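Local structure of D-alanine--D-alanine ligase (Acinetobacter baumannii ACICU, 5D8D) at residues P195-L199 with G222-L227; I186-Q192 with C239-F243. The protein catalyses the ATP-dependent joining of two D-alanines into D-alanyl-D-alanine, a building block of bacterial peptidoglycan. One frame throughout, in Å; residues are numbered along the deposited sequence.

Overall arrangement
Both contacts belong to the ATP-grasp part of the chain and share one antiparallel sheet. In contact 1, the loop before helix 229-245 folds back on edge strand 192-198. Contact 2 joins the adjacent strand 181-189 and its turn to that same helix. Both are partly buried. The centre of contact 2 lies about 11 Å from the chain centre, that of contact 1 about 18 Å. Contact 2 holds by packing, around the buried, stacked Phe188 and Phe243. Contact 1 sets buried Val196, Ile197 and Cys225 beside partly exposed Arg198, which hydrogen-bonds loop carbonyls, and exposed Pro224 and Gly226. Val196 CB packs 3.9 Å from Ile186 CG1. Contact 1 lies within the loop of chain that contact 2 closes.

Contact 1. Residues P195-L199 with G222-L227; sequences PVIRL and GIPCGL
Arg198 lays its side chain over the loop 222-227, with CB 4.4 Å from Cys225 CB. Chi1 and chi2 are t, and an off-rotamer chi3 of -33° turns NE back to the loop, 3.1 Å from Cys225 O, a good hydrogen bond. NH2 adds a weak one to Cys225 O at 3.4 Å. Residues 195-198 are extended (Ile197 phi/psi -131/125). One backbone-to-backbone hydrogen bond joins the segments: Arg198 N donates to Gly222 O at 3.2 Å, with the two CA atoms 4.9 Å apart. A CB on Gly222 would clash with Arg198 O. The loop turns through a cis peptide before Pro224 and a positive phi (100°) at Gly226. Val196, with chi1 near -6°, puts CG2 3.6 Å from SG of Cys225 (chi1 p) and 4.0 Å from Leu227 CD2. Ile197 and Ile223, both m, t, meet CG1 to CG1 at 3.8 Å. This is an irregular loop packed on an edge strand of the ATP-grasp domain. Leu227 touches Arg182, within the predicted ATP-binding region. Strand 181-189 hydrogen-bonds to Ile197 and, just past the edge strand, Leu199; helix 280-286 packs on Ile197, and helix 229-245 touches Val196 and Cys225.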
loop_
_atom_site.group_PDB
_atom_site.type_symbol
_atom_site.label_atom_id
_atom_site.label_comp_id
_atom_site.label_asym_id
_atom_site.label_seq_id
_atom_site.Cartn_x
_atom_site.Cartn_y
_atom_site.Cartn_z
ATOM N N PRO A 195 -21.782 2.523 16.573
ATOM C CA PRO A 195 -22.548 1.318 16.955
ATOM C C PRO A 195 -22.455 0.225 15.927
ATOM O O PRO A 195 -22.483 0.517 14.729
ATOM C CB PRO A 195 -23.987 1.831 17.011
ATOM C CG PRO A 195 -23.851 3.248 17.388
ATOM C CD PRO A 195 -22.616 3.732 16.687
ATOM N N VAL A 196 -22.346 -1.011 16.384
ATOM C CA VAL A 196 -22.082 -2.124 15.458
ATOM C C VAL A 196 -23.364 -2.542 14.740
ATOM O O VAL A 196 -24.452 -2.258 15.206
ATOM C CB VAL A 196 -21.217 -3.301 16.045
ATOM C CG1 VAL A 196 -20.676 -3.049 17.433
ATOM C CG2 VAL A 196 -21.867 -4.647 15.936
ATOM N N ILE A 197 -23.219 -3.171 13.575
ATOM C CA ILE A 197 -24.344 -3.606 12.801
ATOM C C ILE A 197 -24.140 -5.048 12.393
ATOM O O ILE A 197 -23.138 -5.327 11.761
ATOM C CB ILE A 197 -24.495 -2.757 11.543
ATOM C CG1 ILE A 197 -24.851 -1.330 11.941
ATOM C CG2 ILE A 197 -25.586 -3.360 10.624
ATOM C CD1 ILE A 197 -25.007 -0.381 10.758
ATOM N N ARG A 198 -25.084 -5.944 12.707
ATOM C CA ARG A 198 -25.067 -7.313 12.162
ATOM C C ARG A 198 -25.439 -7.314 10.674
ATOM O O ARG A 198 -26.328 -6.589 10.256
ATOM C CB ARG A 198 -26.068 -8.227 12.900
ATOM C CG ARG A 198 -25.839 -9.737 12.689
ATOM C CD ARG A 198 -27.070 -10.599 12.965
ATOM N NE ARG A 198 -27.839 -9.987 14.033
ATOM C CZ ARG A 198 -29.131 -9.695 14.031
ATOM N NH1 ARG A 198 -29.919 -10.050 13.036
ATOM N NH2 ARG A 198 -29.638 -9.064 15.095
ATOM N N LEU A 199 -24.788 -8.168 9.897
ATOM C CA LEU A 199 -25.007 -8.264 8.452
ATOM C C LEU A 199 -25.836 -9.464 8.022
ATOM O O LEU A 199 -26.088 -10.364 8.804
ATOM C CB LEU A 199 -23.658 -8.348 7.758
ATOM C CG LEU A 199 -22.723 -7.156 7.918
ATOM C CD1 LEU A 199 -21.410 -7.494 7.255
ATOM C CD2 LEU A 199 -23.316 -5.939 7.248
ATOM N N GLY A 222 -30.230 -4.275 11.095
ATOM C CA GLY A 222 -29.352 -5.005 12.063
ATOM C C GLY A 222 -28.867 -4.346 13.369
ATOM O O GLY A 222 -27.846 -4.745 13.921
ATOM N N ILE A 223 -29.574 -3.321 13.842
ATOM C CA ILE A 223 -29.409 -2.798 15.205
ATOM C C ILE A 223 -30.785 -2.992 15.868
ATOM O O ILE A 223 -31.796 -2.714 15.225
ATOM C CB ILE A 223 -29.015 -1.298 15.242
ATOM C CG1 ILE A 223 -27.778 -1.038 14.377
ATOM C CG2 ILE A 223 -28.754 -0.845 16.675
ATOM C CD1 ILE A 223 -27.634 0.406 13.969
ATOM N N PRO A 224 -30.859 -3.491 17.102
ATOM C CA PRO A 224 -29.724 -4.021 17.873
ATOM C C PRO A 224 -29.011 -5.190 17.185
ATOM O O PRO A 224 -29.641 -5.968 16.493
ATOM C CB PRO A 224 -30.381 -4.491 19.181
ATOM C CG PRO A 224 -31.799 -4.787 18.804
ATOM C CD PRO A 224 -32.159 -3.805 17.729
ATOM N N CYS A 225 -27.696 -5.278 17.367
ATOM C CA CYS A 225 -26.889 -6.231 16.619
ATOM C C CYS A 225 -26.883 -7.639 17.178
ATOM O O CYS A 225 -26.565 -8.569 16.448
ATOM C CB CYS A 225 -25.448 -5.731 16.488
ATOM S SG CYS A 225 -24.610 -5.546 18.058
ATOM N N GLY A 226 -27.226 -7.802 18.446
ATOM C CA GLY A 226 -27.334 -9.135 19.037
ATOM C C GLY A 226 -26.128 -9.535 19.868
ATOM O O GLY A 226 -25.804 -10.712 19.946
ATOM N N LEU A 227 -25.511 -8.540 20.500
ATOM C CA LEU A 227 -24.293 -8.646 21.277
ATOM C C LEU A 227 -24.572 -7.896 22.567
ATOM O O LEU A 227 -25.255 -6.843 22.568
ATOM C CB LEU A 227 -23.158 -7.914 20.543
ATOM C CG LEU A 227 -22.114 -8.602 19.660
ATOM C CD1 LEU A 227 -22.467 -9.995 19.167
ATOM C CD2 LEU A 227 -21.737 -7.720 18.473
#

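Contact 2. Residues I186-Q192 with C239-F243; sequences ISFLNGQ and CLRAF
Strand 186-189 runs past helix 239-243 at a signed crossing angle of -61°, with the two axes 10.0 Å apart at their closest. Alternate strand side chains, Ile186 and Phe188, point toward the helix. From the helix, Cys239 and Phe243 point back, one turn apart. Phe188 takes chi1 m (-80°) and chi2 81°, while Phe243 takes chi1 t (-170°) and chi2 80°. These rotamers bring the rings into an offset stack, with centroids 4.1 Å apart and planes at 6°. Each CB makes a CH-pi contact over the other ring's face: Phe188 CB is 4.2 Å from the Phe243 centroid, and Phe243 CB is 4.1 Å from the Phe188 centroid. Leu240 (chi1 t, chi2 p) places CD1 3.9 Å from Phe188 CE2 and 3.5 Å from Gly191 O. Ile186 (m, p) sets CD1 3.6 Å from Cys239 SG, whose chi1 is m. Gln192, with chi1 and chi2 both m, curls back so that NE2 lies 4.0 Å from Leu240 CD2. A type I' turn, Leu189 to Gln192, reverses the chain. Gln192 N donates a hydrogen bond to Leu189 O, and Leu189 N one to Gln192 O, both at 2.9 Å. Gly191 has phi 68°, which favours glycine. Ile254 of strand 252-259 touches both Phe188 and Cys239. The whole is a beta hairpin with a helix covering one side of its antiparallel sheet, part of the ATP-grasp fold.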
loop_
_atom_site.group_PDB
_atom_site.type_symbol
_atom_site.label_atom_id
_atom_site.label_comp_id
_atom_site.label_asym_id
_atom_site.label_seq_id
_atom_site.Cartn_x
_atom_site.Cartn_y
_atom_site.Cartn_z
ATOM N N ILE A 186 -18.424 -2.615 11.663
ATOM C CA ILE A 186 -18.175 -1.560 12.644
ATOM C C ILE A 186 -17.723 -0.368 11.842
ATOM O O ILE A 186 -16.683 -0.416 11.242
ATOM C CB ILE A 186 -17.124 -2.022 13.645
ATOM C CG1 ILE A 186 -17.701 -3.217 14.389
ATOM C CG2 ILE A 186 -16.766 -0.889 14.603
ATOM C CD1 ILE A 186 -17.483 -4.554 13.728
ATOM N N SER A 187 -18.526 0.675 11.824
ATOM C CA SER A 187 -18.260 1.856 11.030
ATOM C C SER A 187 -17.408 2.818 11.814
ATOM O O SER A 187 -17.370 2.764 13.024
ATOM C CB SER A 187 -19.572 2.537 10.641
ATOM O OG SER A 187 -20.388 1.677 9.864
ATOM N N PHE A 188 -16.742 3.730 11.118
ATOM C CA PHE A 188 -15.859 4.669 11.799
ATOM C C PHE A 188 -16.192 6.077 11.392
ATOM O O PHE A 188 -16.532 6.320 10.253
ATOM C CB PHE A 188 -14.367 4.321 11.537
ATOM C CG PHE A 188 -13.854 3.201 12.404
ATOM C CD1 PHE A 188 -14.108 1.881 12.065
ATOM C CD2 PHE A 188 -13.181 3.472 13.589
ATOM C CE1 PHE A 188 -13.704 0.841 12.872
ATOM C CE2 PHE A 188 -12.751 2.428 14.409
ATOM C CZ PHE A 188 -13.004 1.104 14.031
ATOM N N LEU A 189 -16.128 6.972 12.355
ATOM C CA LEU A 189 -16.265 8.383 12.124
ATOM C C LEU A 189 -15.372 9.143 13.077
ATOM O O LEU A 189 -15.271 8.807 14.224
ATOM C CB LEU A 189 -17.702 8.824 12.282
ATOM C CG LEU A 189 -17.940 10.295 12.015
ATOM C CD1 LEU A 189 -17.663 10.655 10.593
ATOM C CD2 LEU A 189 -19.340 10.690 12.370
ATOM N N ASN A 190 -14.726 10.173 12.558
ATOM C CA ASN A 190 -13.628 10.894 13.224
ATOM C C ASN A 190 -12.656 9.971 13.969
ATOM O O ASN A 190 -12.373 10.104 15.160
ATOM C CB ASN A 190 -14.198 12.026 14.062
ATOM C CG ASN A 190 -15.030 13.004 13.216
ATOM O OD1 ASN A 190 -14.818 13.145 11.993
ATOM N ND2 ASN A 190 -15.983 13.672 13.854
ATOM N N GLY A 191 -12.196 8.984 13.214
ATOM C CA GLY A 191 -11.304 7.962 13.706
ATOM C C GLY A 191 -11.855 6.982 14.709
ATOM O O GLY A 191 -11.128 6.079 15.076
ATOM N N GLN A 192 -13.114 7.108 15.136
ATOM C CA GLN A 192 -13.661 6.279 16.259
ATOM C C GLN A 192 -14.818 5.361 15.859
ATOM O O GLN A 192 -15.504 5.634 14.885
ATOM C CB GLN A 192 -14.115 7.180 17.407
ATOM C CG GLN A 192 -12.992 8.048 17.959
ATOM C CD GLN A 192 -11.849 7.232 18.597
ATOM O OE1 GLN A 192 -10.685 7.405 18.225
ATOM N NE2 GLN A 192 -12.179 6.344 19.557
ATOM N N CYS A 239 -11.710 -3.546 16.827
ATOM C CA CYS A 239 -11.791 -2.955 15.498
ATOM C C CYS A 239 -11.072 -1.614 15.441
ATOM O O CYS A 239 -10.520 -1.267 14.418
ATOM C CB CYS A 239 -13.248 -2.827 15.037
ATOM S SG CYS A 239 -14.002 -4.438 14.744
ATOM N N LEU A 240 -11.088 -0.857 16.525
ATOM C CA LEU A 240 -10.313 0.377 16.561
ATOM C C LEU A 240 -8.872 0.068 16.302
ATOM O O LEU A 240 -8.245 0.739 15.512
ATOM C CB LEU A 240 -10.450 1.083 17.901
ATOM C CG LEU A 240 -9.674 2.375 18.101
ATOM C CD1 LEU A 240 -9.983 3.389 17.029
ATOM C CD2 LEU A 240 -10.031 2.915 19.463
ATOM N N ARG A 241 -8.357 -0.969 16.952
ATOM C CA ARG A 241 -6.959 -1.365 16.792
ATOM C C ARG A 241 -6.665 -1.899 15.402
ATOM O O ARG A 241 -5.596 -1.667 14.848
ATOM C CB ARG A 241 -6.569 -2.419 17.824
ATOM C CG ARG A 241 -6.659 -1.932 19.251
ATOM C CD ARG A 241 -5.661 -2.664 20.121
ATOM N NE ARG A 241 -6.014 -4.068 20.296
ATOM C CZ ARG A 241 -5.160 -5.056 20.592
ATOM N NH1 ARG A 241 -3.847 -4.842 20.718
ATOM N NH2 ARG A 241 -5.626 -6.296 20.755
ATOM N N ALA A 242 -7.608 -2.627 14.840
ATOM C CA ALA A 242 -7.472 -3.099 13.462
ATOM C C ALA A 242 -7.435 -1.916 12.494
ATOM O O ALA A 242 -6.738 -1.958 11.470
ATOM C CB ALA A 242 -8.614 -4.045 13.110
ATOM N N PHE A 243 -8.197 -0.879 12.829
ATOM C CA PHE A 243 -8.347 0.292 11.978
ATOM C C PHE A 243 -7.020 1.058 12.013
ATOM O O PHE A 243 -6.473 1.404 10.961
ATOM C CB PHE A 243 -9.540 1.141 12.474
ATOM C CG PHE A 243 -9.965 2.267 11.565
ATOM C CD1 PHE A 243 -10.751 2.020 10.455
ATOM C CD2 PHE A 243 -9.624 3.590 11.863
ATOM C CE1 PHE A 243 -11.196 3.070 9.647
ATOM C CE2 PHE A 243 -10.045 4.648 11.044
ATOM C CZ PHE A 243 -10.845 4.382 9.934
#